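Local coordinates for DUF1460 domain-containing protein (Legionella pneumophila subsp. pneumophila, PDB 2IM9) that is of unknown function but belongs to an N-acetylmuramoyl-L-alanine amidase-like family, and so may cleave bonds in cell-wall peptidoglycan, at residues C117-R122 against G126-I131; I247-P252 against D298-A303; S58-Y63 against S104-N109. All coordinates share one frame; numbering follows the deposited sequence.

Interaction 1: residues C117-R122 against G126-I131; sequences CLKHTR and GKRSYI
A water joins the two segments, accepting from Arg-122 NH1 at 3.3 Å and, weakly, from Arg-128 NH2 at 3.5 Å. It lies in the plane of both guanidinium groups and probably softens their like-charge proximity. Nearby, the aliphatic chain of Lys-119 runs alongside the carbonyl oxygen of Gly-126 with three successive methylenes, CG, CD and CE. The nearer two, Lys-119 CG and CD, both lie 3.3 Å from Gly-126 O. Lys-119 leaves its helix with CG anti to the backbone N (chi1 -170°), and its chain bends at chi3. Beside it, Gly-126 CA sits over one face of the His-120 imidazole, 3.7 Å from the ring centroid, in a CH-pi contact. While Gly-126 packs on that face, a hydrogen bond from His-120 ND1 to Glu-116 O probably helps to fix the ring's rotation. Gly-126 CA also makes a fairly straight C-H...O approach to Lys-119 O at 3.6 Å. Further out, Lys-119 and Arg-128 cross at about a right angle, CD of the lysine being 3.8 Å from NH1 of the arginine. Their charged ends stay apart. The example illustrates how a chain leaving a helix can fold back on its last turn. Helix 111-122 also leans on helix 95-107 through Leu-118 and Thr-121, is tethered by the Cys-117–Cys-327 disulfide, and leads through this loop towards helix 137-147.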
loop_
_atom_site.group_PDB
_atom_site.type_symbol
_atom_site.label_atom_id
_atom_site.label_comp_id
_atom_site.label_asym_id
_atom_site.label_seq_id
_atom_site.Cartn_x
_atom_site.Cartn_y
_atom_site.Cartn_z
ATOM N N CYS A 117 -7.723 -3.445 13.236
ATOM C CA CYS A 117 -7.892 -2.864 11.907
ATOM C C CYS A 117 -6.696 -3.203 11.018
ATOM O O CYS A 117 -6.850 -3.531 9.835
ATOM C CB CYS A 117 -8.047 -1.343 11.994
ATOM S SG CYS A 117 -9.637 -0.736 12.640
ATOM N N LEU A 118 -5.504 -3.102 11.591
ATOM C CA LEU A 118 -4.295 -3.385 10.818
ATOM C C LEU A 118 -4.254 -4.852 10.419
ATOM O O LEU A 118 -3.963 -5.174 9.264
ATOM C CB LEU A 118 -3.028 -3.006 11.595
ATOM C CG LEU A 118 -1.745 -3.173 10.761
ATOM C CD1 LEU A 118 -1.719 -2.221 9.547
ATOM C CD2 LEU A 118 -0.509 -2.960 11.637
ATOM N N LYS A 119 -4.573 -5.730 11.360
ATOM C CA LYS A 119 -4.600 -7.172 11.058
ATOM C C LYS A 119 -5.556 -7.443 9.883
ATOM O O LYS A 119 -5.201 -8.154 8.940
ATOM C CB LYS A 119 -4.966 -8.003 12.295
ATOM C CG LYS A 119 -4.783 -9.505 12.095
ATOM C CD LYS A 119 -4.998 -10.292 13.408
ATOM C CE LYS A 119 -6.423 -10.222 13.908
ATOM N NZ LYS A 119 -6.526 -10.837 15.283
ATOM N N HIS A 120 -6.749 -6.842 9.914
ATOM C CA HIS A 120 -7.718 -7.073 8.848
ATOM C C HIS A 120 -7.432 -6.354 7.535
ATOM O O HIS A 120 -8.026 -6.692 6.529
ATOM C CB HIS A 120 -9.144 -6.775 9.332
ATOM C CG HIS A 120 -9.710 -7.873 10.166
ATOM N ND1 HIS A 120 -9.483 -7.968 11.521
ATOM C CD2 HIS A 120 -10.453 -8.951 9.828
ATOM C CE1 HIS A 120 -10.089 -9.048 11.990
ATOM N NE2 HIS A 120 -10.688 -9.657 10.982
ATOM N N THR A 121 -6.529 -5.378 7.539
ATOM C CA THR A 121 -6.156 -4.676 6.315
ATOM C C THR A 121 -4.955 -5.367 5.650
ATOM O O THR A 121 -4.873 -5.414 4.411
ATOM C CB THR A 121 -5.826 -3.174 6.597
ATOM O OG1 THR A 121 -6.945 -2.551 7.247
ATOM C CG2 THR A 121 -5.580 -2.424 5.307
ATOM N N ARG A 122 -4.054 -5.904 6.480
ATOM C CA ARG A 122 -2.808 -6.516 6.006
ATOM C C ARG A 122 -2.982 -7.945 5.546
ATOM O O ARG A 122 -2.227 -8.398 4.685
ATOM C CB ARG A 122 -1.735 -6.511 7.098
ATOM C CG ARG A 122 -1.129 -5.158 7.378
ATOM C CD ARG A 122 0.077 -5.366 8.328
ATOM N NE ARG A 122 1.196 -5.993 7.621
ATOM C CZ ARG A 122 1.989 -6.925 8.143
ATOM N NH1 ARG A 122 1.780 -7.363 9.392
ATOM N NH2 ARG A 122 2.988 -7.431 7.413
ATOM N N GLY A 126 -8.170 -11.140 8.145
ATOM C CA GLY A 126 -7.463 -10.912 9.403
ATOM C C GLY A 126 -6.789 -12.145 9.988
ATOM O O GLY A 126 -6.467 -12.181 11.179
ATOM N N LYS A 127 -6.567 -13.156 9.156
ATOM C CA LYS A 127 -5.917 -14.383 9.629
ATOM C C LYS A 127 -4.419 -14.284 9.347
ATOM O O LYS A 127 -3.987 -14.316 8.191
ATOM C CB LYS A 127 -6.545 -15.605 8.958
ATOM C CG LYS A 127 -8.049 -15.758 9.257
ATOM C CD LYS A 127 -8.620 -17.007 8.592
ATOM C CE LYS A 127 -10.027 -17.337 9.116
ATOM N NZ LYS A 127 -11.146 -16.820 8.256
ATOM N N ARG A 128 -3.634 -14.135 10.407
ATOM C CA ARG A 128 -2.205 -13.835 10.270
ATOM C C ARG A 128 -1.370 -15.015 9.787
ATOM O O ARG A 128 -1.232 -16.039 10.476
ATOM C CB ARG A 128 -1.645 -13.324 11.603
ATOM C CG ARG A 128 -0.139 -13.004 11.565
ATOM C CD ARG A 128 0.479 -12.973 12.982
ATOM N NE ARG A 128 -0.372 -12.270 13.942
ATOM C CZ ARG A 128 -0.694 -10.979 13.872
ATOM N NH1 ARG A 128 -1.477 -10.444 14.802
ATOM N NH2 ARG A 128 -0.245 -10.223 12.873
ATOM N N SER A 129 -0.804 -14.865 8.594
ATOM C CA SER A 129 0.139 -15.853 8.059
ATOM C C SER A 129 0.825 -15.245 6.860
ATOM O O SER A 129 0.281 -14.322 6.233
ATOM C CB SER A 129 -0.585 -17.153 7.659
ATOM O OG SER A 129 -1.338 -16.954 6.469
ATOM N N TYR A 130 2.019 -15.751 6.538
ATOM C CA TYR A 130 2.714 -15.281 5.343
ATOM C C TYR A 130 1.825 -15.377 4.091
ATOM O O TYR A 130 1.705 -14.407 3.343
ATOM C CB TYR A 130 4.050 -16.004 5.123
ATOM C CG TYR A 130 4.870 -15.303 4.052
ATOM C CD1 TYR A 130 5.801 -14.332 4.393
ATOM C CD2 TYR A 130 4.652 -15.563 2.699
ATOM C CE1 TYR A 130 6.540 -13.673 3.419
ATOM C CE2 TYR A 130 5.379 -14.896 1.699
ATOM C CZ TYR A 130 6.314 -13.951 2.069
ATOM O OH TYR A 130 7.027 -13.268 1.103
ATOM N N ILE A 131 1.187 -16.525 3.870
ATOM C CA ILE A 131 0.456 -16.701 2.615
ATOM C C ILE A 131 -0.812 -15.868 2.580
ATOM O O ILE A 131 -1.282 -15.548 1.500
ATOM C CB ILE A 131 0.118 -18.172 2.288
ATOM C CG1 ILE A 131 -0.916 -18.719 3.271
ATOM C CG2 ILE A 131 1.399 -19.019 2.220
ATOM C CD1 ILE A 131 -1.565 -20.000 2.800
HETATM O O HOH W 1 -0.527 -6.964 11.698
#

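Interaction 2: residues I247-P252 against D298-A303; sequences IEIIRP and DYLDKA
Tyr-299 is the first residue of 298-303 to touch the strand segment, where CE2 on the edge of its ring lies 4.0 Å from Ile-249 CD1. The methyl group arrives near the plane of the ring, so the contact is made with the rim of the aromatic and not with its face. With CG anti to the backbone N (chi1 178°), the ring extends from the helix towards the sheet. The ring also meets Phe-281, planes at about 60°, and its hydroxyl has a weak hydrogen bond with His-268. Leu-300, next in sequence, brings CD2 to the same Ile-249 CD1, again at 4.0 Å. One strand methyl therefore serves two consecutive helix residues. Ile-249 offers this atom because the bend at chi2 (-53°) swings CD1 on towards the helix. Both helix side chains meet the isoleucine at a slant. The arrangement is a helix laid against one side of an antiparallel sheet: helix 296-303 follows strand 290-295, and strand 246-254 runs between strands 264-275 and 311-317. Ile-312 of the latter strand touches both Ile-249 and Leu-300, enlarging the apolar patch. Because carbon meets carbon throughout, these contacts probably act through dispersion and the exclusion of water and impose little directionality.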
loop_
_atom_site.group_PDB
_atom_site.type_symbol
_atom_site.label_atom_id
_atom_site.label_comp_id
_atom_site.label_asym_id
_atom_site.label_seq_id
_atom_site.Cartn_x
_atom_site.Cartn_y
_atom_site.Cartn_z
ATOM N N ILE A 247 -3.401 6.825 -3.885
ATOM C CA ILE A 247 -2.925 6.856 -5.287
ATOM C C ILE A 247 -1.954 5.711 -5.519
ATOM O O ILE A 247 -0.964 5.596 -4.789
ATOM C CB ILE A 247 -2.162 8.178 -5.595
ATOM C CG1 ILE A 247 -3.086 9.386 -5.423
ATOM C CG2 ILE A 247 -1.586 8.147 -7.003
ATOM C CD1 ILE A 247 -2.303 10.693 -5.396
ATOM N N GLU A 248 -2.254 4.867 -6.504
ATOM C CA GLU A 248 -1.362 3.771 -6.908
ATOM C C GLU A 248 -0.743 4.035 -8.274
ATOM O O GLU A 248 -1.415 4.509 -9.202
ATOM C CB GLU A 248 -2.117 2.433 -6.915
ATOM C CG GLU A 248 -2.592 2.022 -5.530
ATOM C CD GLU A 248 -3.609 0.889 -5.508
ATOM O OE1 GLU A 248 -4.049 0.436 -6.586
ATOM O OE2 GLU A 248 -3.942 0.443 -4.385
ATOM N N ILE A 249 0.537 3.700 -8.401
ATOM C CA ILE A 249 1.261 3.956 -9.634
ATOM C C ILE A 249 1.205 2.696 -10.496
ATOM O O ILE A 249 1.622 1.633 -10.035
ATOM C CB ILE A 249 2.737 4.362 -9.344
ATOM C CG1 ILE A 249 2.820 5.598 -8.423
ATOM C CG2 ILE A 249 3.508 4.533 -10.661
ATOM C CD1 ILE A 249 2.015 6.818 -8.889
ATOM N N ILE A 250 0.721 2.825 -11.738
ATOM C CA ILE A 250 0.332 1.670 -12.555
ATOM C C ILE A 250 1.268 1.433 -13.729
ATOM O O ILE A 250 1.578 2.368 -14.483
ATOM C CB ILE A 250 -1.134 1.849 -13.084
ATOM C CG1 ILE A 250 -2.098 2.168 -11.918
ATOM C CG2 ILE A 250 -1.589 0.613 -13.886
ATOM C CD1 ILE A 250 -2.059 1.172 -10.750
ATOM N N ARG A 251 1.704 0.186 -13.869
ATOM C CA ARG A 251 2.555 -0.244 -14.965
ATOM C C ARG A 251 1.831 -1.404 -15.669
ATOM O O ARG A 251 1.967 -2.561 -15.252
ATOM C CB ARG A 251 3.909 -0.683 -14.422
ATOM C CG ARG A 251 4.659 0.408 -13.666
ATOM C CD ARG A 251 6.096 0.069 -13.461
ATOM N NE ARG A 251 6.706 0.883 -12.424
ATOM C CZ ARG A 251 8.000 1.187 -12.397
ATOM N NH1 ARG A 251 8.805 0.748 -13.366
ATOM N NH2 ARG A 251 8.491 1.913 -11.399
ATOM N N PRO A 252 1.056 -1.092 -16.734
ATOM C CA PRO A 252 0.173 -2.069 -17.393
ATOM C C PRO A 252 0.902 -3.235 -18.030
ATOM O O PRO A 252 0.339 -4.327 -18.107
ATOM C CB PRO A 252 -0.519 -1.258 -18.497
ATOM C CG PRO A 252 -0.324 0.158 -18.120
ATOM C CD PRO A 252 0.948 0.245 -17.340
ATOM N N ASP A 298 4.395 17.283 -10.499
ATOM C CA ASP A 298 5.833 17.150 -10.783
ATOM C C ASP A 298 6.313 15.699 -10.735
ATOM O O ASP A 298 7.093 15.276 -11.583
ATOM C CB ASP A 298 6.655 17.983 -9.806
ATOM C CG ASP A 298 6.444 19.464 -9.981
ATOM O OD1 ASP A 298 5.816 19.876 -11.003
ATOM O OD2 ASP A 298 6.915 20.218 -9.088
ATOM N N TYR A 299 5.844 14.950 -9.738
ATOM C CA TYR A 299 6.212 13.546 -9.577
ATOM C C TYR A 299 5.828 12.743 -10.830
ATOM O O TYR A 299 6.639 11.973 -11.389
ATOM C CB TYR A 299 5.519 12.979 -8.329
ATOM C CG TYR A 299 5.798 11.520 -8.091
ATOM C CD1 TYR A 299 6.925 11.113 -7.366
ATOM C CD2 TYR A 299 4.941 10.545 -8.593
ATOM C CE1 TYR A 299 7.186 9.764 -7.148
ATOM C CE2 TYR A 299 5.199 9.195 -8.406
ATOM C CZ TYR A 299 6.320 8.813 -7.687
ATOM O OH TYR A 299 6.555 7.474 -7.490
ATOM N N LEU A 300 4.588 12.909 -11.273
ATOM C CA LEU A 300 4.091 12.161 -12.419
ATOM C C LEU A 300 4.735 12.640 -13.709
ATOM O O LEU A 300 4.962 11.847 -14.613
ATOM C CB LEU A 300 2.559 12.237 -12.505
ATOM C CG LEU A 300 1.829 11.579 -11.323
ATOM C CD1 LEU A 300 0.332 11.712 -11.470
ATOM C CD2 LEU A 300 2.204 10.102 -11.176
ATOM N N ASP A 301 5.040 13.936 -13.790
ATOM C CA ASP A 301 5.687 14.468 -14.987
ATOM C C ASP A 301 7.051 13.788 -15.190
ATOM O O ASP A 301 7.399 13.393 -16.307
ATOM C CB ASP A 301 5.833 15.986 -14.906
ATOM C CG ASP A 301 6.434 16.574 -16.171
ATOM O OD1 ASP A 301 5.849 16.386 -17.257
ATOM O OD2 ASP A 301 7.514 17.198 -16.071
ATOM N N LYS A 302 7.795 13.634 -14.098
ATOM C CA LYS A 302 9.068 12.907 -14.110
ATOM C C LYS A 302 8.864 11.420 -14.401
ATOM O O LYS A 302 9.688 10.798 -15.070
ATOM C CB LYS A 302 9.803 13.072 -12.778
ATOM C CG LYS A 302 10.195 14.505 -12.454
ATOM C CD LYS A 302 10.784 14.591 -11.053
ATOM C CE LYS A 302 11.236 16.015 -10.711
ATOM N NZ LYS A 302 10.078 16.936 -10.461
ATOM N N ALA A 303 7.767 10.852 -13.904
ATOM C CA ALA A 303 7.476 9.428 -14.116
ATOM C C ALA A 303 7.128 9.112 -15.570
ATOM O O ALA A 303 7.322 7.981 -16.017
ATOM C CB ALA A 303 6.357 8.949 -13.170
#

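Interaction 3: residues S58-Y63 against S104-N109; sequences SQISAY and SLALAN
Ile-60 spans the gap between two helices with two different branches, each meeting a different residue. Its CG1 stands anti to the carbonyl carbon (chi1 -65°), and an extended chi2 of 161° carries CD1 straight out to the neighbouring backbone. There CD1 rests 3.5 Å from Ala-106 CA, almost as near to the amide nitrogen of that residue, and 3.9 Å from Ala-106 CB. The methyl group thus presses on the helix backbone itself, an approach consistent with the small side chain of Ala-106. The other branch, CG2, is set anti to the backbone N by the same chi1 and turns to Leu-105, where it lies 3.8 Å from CD1. It comes nearly as close to Leu-105 CB, which also lies 4.1 Å from Ile-60 CD1, so both isoleucine methyls bear on Leu-105 CB from one side. Leu-105 adopts the matching shape, its CG beside the backbone N (chi1 -72°), and the two chains meet at a slant.

This is apolar helix-to-helix packing inside the helical part of an alpha+beta protein, built with an antiparallel sheet and assigned to the papain-like peptidase clan CA, with helix 53-63 against the last turn of helix 95-107. The backbones remain separate, the nearest CA atoms, those of Ile-60 and Ala-106, being 6.9 Å apart. Polar groups at the end of the second helix are met from nearby: Arg-56 NE bonds to Ala-106 O, and Tyr-42 OH to Leu-105 O. Helix 27-45 extends the apolar surroundings, with Leu-45 touching Ile-60 and Ile-38 touching Leu-105.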
loop_
_atom_site.group_PDB
_atom_site.type_symbol
_atom_site.label_atom_id
_atom_site.label_comp_id
_atom_site.label_asym_id
_atom_site.label_seq_id
_atom_site.Cartn_x
_atom_site.Cartn_y
_atom_site.Cartn_z
ATOM N N SER A 58 -5.129 12.867 6.660
ATOM C CA SER A 58 -4.136 13.917 6.437
ATOM C C SER A 58 -3.290 14.155 7.683
ATOM O O SER A 58 -2.073 14.233 7.590
ATOM C CB SER A 58 -4.788 15.224 5.961
ATOM O OG SER A 58 -3.800 16.225 5.727
ATOM N N GLN A 59 -3.936 14.264 8.844
ATOM C CA GLN A 59 -3.232 14.522 10.091
ATOM C C GLN A 59 -2.297 13.396 10.475
ATOM O O GLN A 59 -1.140 13.636 10.795
ATOM C CB GLN A 59 -4.238 14.799 11.203
ATOM C CG GLN A 59 -4.914 16.164 11.025
ATOM C CD GLN A 59 -5.888 16.497 12.140
ATOM O OE1 GLN A 59 -5.782 15.973 13.254
ATOM N NE2 GLN A 59 -6.841 17.387 11.847
ATOM N N ILE A 60 -2.787 12.159 10.391
ATOM C CA ILE A 60 -1.980 10.991 10.774
ATOM C C ILE A 60 -0.823 10.752 9.790
ATOM O O ILE A 60 0.315 10.505 10.192
ATOM C CB ILE A 60 -2.866 9.744 10.910
ATOM C CG1 ILE A 60 -3.833 9.953 12.076
ATOM C CG2 ILE A 60 -2.016 8.464 11.118
ATOM C CD1 ILE A 60 -5.044 9.034 12.054
ATOM N N SER A 61 -1.114 10.842 8.495
ATOM C CA SER A 61 -0.055 10.708 7.510
ATOM C C SER A 61 1.031 11.785 7.721
ATOM O O SER A 61 2.220 11.492 7.653
ATOM C CB SER A 61 -0.631 10.717 6.090
ATOM O OG SER A 61 -1.324 11.917 5.810
ATOM N N ALA A 62 0.616 13.012 8.046
ATOM C CA ALA A 62 1.562 14.110 8.305
ATOM C C ALA A 62 2.443 13.847 9.526
ATOM O O ALA A 62 3.625 14.178 9.525
ATOM C CB ALA A 62 0.831 15.417 8.469
ATOM N N TYR A 63 1.865 13.228 10.541
ATOM C CA TYR A 63 2.570 12.967 11.803
ATOM C C TYR A 63 3.829 12.131 11.575
ATOM O O TYR A 63 4.814 12.254 12.315
ATOM C CB TYR A 63 1.622 12.276 12.774
ATOM C CG TYR A 63 2.249 11.857 14.087
ATOM C CD1 TYR A 63 2.549 12.798 15.079
ATOM C CD2 TYR A 63 2.531 10.513 14.339
ATOM C CE1 TYR A 63 3.127 12.404 16.295
ATOM C CE2 TYR A 63 3.103 10.105 15.543
ATOM C CZ TYR A 63 3.397 11.050 16.515
ATOM O OH TYR A 63 3.967 10.629 17.693
ATOM N N SER A 104 -5.141 2.254 9.000
ATOM C CA SER A 104 -5.590 1.543 10.198
ATOM C C SER A 104 -5.654 2.461 11.418
ATOM O O SER A 104 -6.575 2.329 12.221
ATOM C CB SER A 104 -4.725 0.309 10.464
ATOM O OG SER A 104 -4.749 -0.560 9.338
ATOM N N LEU A 105 -4.707 3.391 11.559
ATOM C CA LEU A 105 -4.787 4.401 12.637
ATOM C C LEU A 105 -6.009 5.303 12.429
ATOM O O LEU A 105 -6.728 5.616 13.380
ATOM C CB LEU A 105 -3.515 5.266 12.711
ATOM C CG LEU A 105 -2.263 4.565 13.268
ATOM C CD1 LEU A 105 -0.993 5.303 12.871
ATOM C CD2 LEU A 105 -2.372 4.428 14.798
ATOM N N ALA A 106 -6.247 5.705 11.183
ATOM C CA ALA A 106 -7.347 6.630 10.901
ATOM C C ALA A 106 -8.699 5.989 11.151
ATOM O O ALA A 106 -9.645 6.669 11.546
ATOM C CB ALA A 106 -7.261 7.161 9.459
ATOM N N LEU A 107 -8.791 4.684 10.913
ATOM C CA LEU A 107 -10.037 3.956 11.066
ATOM C C LEU A 107 -10.386 3.610 12.505
ATOM O O LEU A 107 -11.547 3.313 12.788
ATOM C CB LEU A 107 -9.974 2.661 10.268
ATOM C CG LEU A 107 -10.056 2.788 8.753
ATOM C CD1 LEU A 107 -9.808 1.405 8.193
ATOM C CD2 LEU A 107 -11.422 3.319 8.335
ATOM N N ALA A 108 -9.394 3.669 13.391
ATOM C CA ALA A 108 -9.526 3.200 14.770
ATOM C C ALA A 108 -9.513 4.356 15.746
ATOM O O ALA A 108 -9.197 5.473 15.360
ATOM C CB ALA A 108 -8.385 2.235 15.084
ATOM N N ASN A 109 -9.835 4.068 17.015
ATOM C CA ASN A 109 -9.863 5.066 18.088
ATOM C C ASN A 109 -8.966 4.733 19.268
ATOM O O ASN A 109 -9.009 5.412 20.298
ATOM C CB ASN A 109 -11.279 5.214 18.639
ATOM C CG ASN A 109 -12.154 6.078 17.781
ATOM O OD1 ASN A 109 -13.264 5.684 17.436
ATOM N ND2 ASN A 109 -11.677 7.274 17.445
#

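Overall arrangement
From the N terminus, interaction 3 is the first to close, joining helix 53-63 to helix 95-107 across a 40-residue connection. Interaction 1 follows with a short loop of three intervening residues, turning the chain back on helix 111-122. Interaction 2 comes last and brackets 45 residues, mostly strand, before helix 296-303 returns to strand 246-254. The three lie in series, none nested in or crossing another. Interactions 1 and 3 are coupled, since helices 95-107 and 111-122 are consecutive and Ser-104 packs against Leu-118. Interaction 2 stands apart on the sheet, its centre about 28 Å from that of interaction 1 and about 24 Å from that of interaction 3.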